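PDB 5IHS: endoglucanase, glycoside hydrolase family 5 protein from Cytophaga hutchinsonii, which probably hydrolyses internal beta-1,4-glucosidic bonds of cellulose as a TIM-barrel endoglucanase, and so contributes to growth of the bacterium on crystalline cellulose. Local coordinates for residues A134-F139 against K172-G177. Numbering follows the deposited sequence.
Sequences AAAQRF and KPYAEG
Ala136 meets Tyr174 at the rim of its phenol ring: the methyl lies near the ring plane, with CB 3.2 Å from the Tyr174 OH and 3.7 Å from CE1, so the small residue abuts the edge and not a face. The ring reaches across because CG stands anti to the backbone N (chi1 159°), which carries the hydroxyl up beside the Ala136 methyl, where it is hydrogen-bonded to the carbonyl O of Val157. Tyr124, on strand 119-125, touches both residues from the barrel side. Helices 133-147 and 167-185, which follow the third and fourth strands of the TIM barrel, lie side by side on its outer surface, and here the part of their interface near the strands is the tight one. On the outer half the fit is looser. Gln137, its chain extended beyond CG (chi2 177°), brings the amide alongside Gly177, yet NE2 comes no nearer than 4.0 Å to the Gly177 C. A water instead bridges the gap to the preceding turn, accepting from Gln137 NE2 at 2.8 Å and donating to the Tyr174 O at 2.9 Å. Farther along helix 167-185, the same glutamine side chain also touches Val178 and Lys181.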
loop_
_atom_site.group_PDB
_atom_site.type_symbol
_atom_site.label_atom_id
_atom_site.label_comp_id
_atom_site.label_asym_id
_atom_site.label_seq_id
_atom_site.Cartn_x
_atom_site.Cartn_y
_atom_site.Cartn_z
ATOM N N ALA A 134 -6.059 -15.758 14.363
ATOM C CA ALA A 134 -5.422 -16.989 13.923
ATOM C C ALA A 134 -5.393 -17.066 12.406
ATOM O O ALA A 134 -4.397 -17.499 11.820
ATOM C CB ALA A 134 -6.143 -18.207 14.505
ATOM N N ALA A 135 -6.479 -16.654 11.754
ATOM C CA ALA A 135 -6.505 -16.656 10.294
ATOM C C ALA A 135 -5.432 -15.730 9.729
ATOM O O ALA A 135 -4.729 -16.073 8.767
ATOM C CB ALA A 135 -7.890 -16.242 9.804
ATOM N N ALA A 136 -5.282 -14.548 10.323
ATOM C CA ALA A 136 -4.294 -13.589 9.838
ATOM C C ALA A 136 -2.876 -14.095 10.065
ATOM O O ALA A 136 -2.008 -13.958 9.193
ATOM C CB ALA A 136 -4.496 -12.250 10.544
ATOM N N GLN A 137 -2.621 -14.671 11.241
ATOM C CA GLN A 137 -1.306 -15.216 11.541
ATOM C C GLN A 137 -0.960 -16.343 10.582
ATOM O O GLN A 137 0.183 -16.451 10.127
ATOM C CB GLN A 137 -1.273 -15.705 12.988
ATOM C CG GLN A 137 -1.245 -14.574 14.003
ATOM C CD GLN A 137 -1.294 -15.077 15.431
ATOM O OE1 GLN A 137 -1.080 -16.268 15.702
ATOM N NE2 GLN A 137 -1.570 -14.176 16.360
ATOM N N ARG A 138 -1.937 -17.191 10.260
ATOM C CA ARG A 138 -1.693 -18.292 9.334
ATOM C C ARG A 138 -1.311 -17.760 7.958
ATOM O O ARG A 138 -0.334 -18.213 7.344
ATOM C CB ARG A 138 -2.945 -19.176 9.252
ATOM C CG ARG A 138 -2.805 -20.398 8.356
ATOM C CD ARG A 138 -3.962 -21.391 8.555
ATOM N NE ARG A 138 -5.278 -20.816 8.258
ATOM C CZ ARG A 138 -6.213 -20.510 9.163
ATOM N NH1 ARG A 138 -7.371 -19.999 8.764
ATOM N NH2 ARG A 138 -6.015 -20.717 10.456
ATOM N N PHE A 139 -2.076 -16.785 7.463
ATOM C CA PHE A 139 -1.805 -16.196 6.156
ATOM C C PHE A 139 -0.409 -15.591 6.103
ATOM O O PHE A 139 0.366 -15.853 5.175
ATOM C CB PHE A 139 -2.847 -15.126 5.844
ATOM C CG PHE A 139 -2.534 -14.350 4.601
ATOM C CD1 PHE A 139 -2.666 -14.938 3.355
ATOM C CD2 PHE A 139 -2.096 -13.038 4.671
ATOM C CE1 PHE A 139 -2.368 -14.235 2.201
ATOM C CE2 PHE A 139 -1.794 -12.330 3.522
ATOM C CZ PHE A 139 -1.927 -12.930 2.282
ATOM N N LYS A 172 -2.707 -2.742 18.270
ATOM C CA LYS A 172 -1.316 -3.046 18.608
ATOM C C LYS A 172 -1.137 -4.500 19.017
ATOM O O LYS A 172 -0.223 -5.161 18.491
ATOM C CB LYS A 172 -0.769 -2.057 19.646
ATOM C CG LYS A 172 0.727 -2.201 19.845
ATOM C CD LYS A 172 1.297 -1.262 20.904
ATOM C CE LYS A 172 2.810 -1.345 20.910
ATOM N NZ LYS A 172 3.419 -0.880 22.161
ATOM N N PRO A 173 -1.949 -5.063 19.925
ATOM C CA PRO A 173 -1.768 -6.486 20.264
ATOM C C PRO A 173 -1.969 -7.410 19.073
ATOM O O PRO A 173 -1.222 -8.387 18.918
ATOM C CB PRO A 173 -2.797 -6.724 21.382
ATOM C CG PRO A 173 -3.093 -5.390 21.925
ATOM C CD PRO A 173 -2.957 -4.423 20.791
ATOM N N TYR A 174 -2.958 -7.130 18.217
ATOM C CA TYR A 174 -3.127 -7.918 17.001
ATOM C C TYR A 174 -1.868 -7.860 16.146
ATOM O O TYR A 174 -1.357 -8.893 15.688
ATOM C CB TYR A 174 -4.333 -7.410 16.196
ATOM C CG TYR A 174 -4.257 -7.831 14.747
ATOM C CD1 TYR A 174 -4.718 -9.079 14.339
ATOM C CD2 TYR A 174 -3.686 -7.009 13.788
ATOM C CE1 TYR A 174 -4.620 -9.488 13.022
ATOM C CE2 TYR A 174 -3.587 -7.415 12.477
ATOM C CZ TYR A 174 -4.047 -8.656 12.098
ATOM O OH TYR A 174 -3.958 -9.097 10.801
ATOM N N ALA A 175 -1.355 -6.650 15.922
ATOM C CA ALA A 175 -0.213 -6.483 15.032
ATOM C C ALA A 175 1.027 -7.157 15.592
ATOM O O ALA A 175 1.794 -7.767 14.846
ATOM C CB ALA A 175 0.055 -5.000 14.776
ATOM N N GLU A 176 1.249 -7.034 16.894
ATOM C CA GLU A 176 2.401 -7.679 17.511
ATOM C C GLU A 176 2.369 -9.192 17.311
ATOM O O GLU A 176 3.408 -9.811 17.061
ATOM C CB GLU A 176 2.475 -7.282 18.986
ATOM C CG GLU A 176 2.929 -5.839 19.151
ATOM C CD GLU A 176 2.879 -5.343 20.567
ATOM O OE1 GLU A 176 1.984 -5.773 21.331
ATOM O OE2 GLU A 176 3.738 -4.506 20.910
ATOM N N GLY A 177 1.187 -9.807 17.422
ATOM C CA GLY A 177 1.087 -11.240 17.195
ATOM C C GLY A 177 1.436 -11.628 15.770
ATOM O O GLY A 177 2.109 -12.634 15.535
HETATM O O HOH W 1 -2.355 -11.485 16.334
#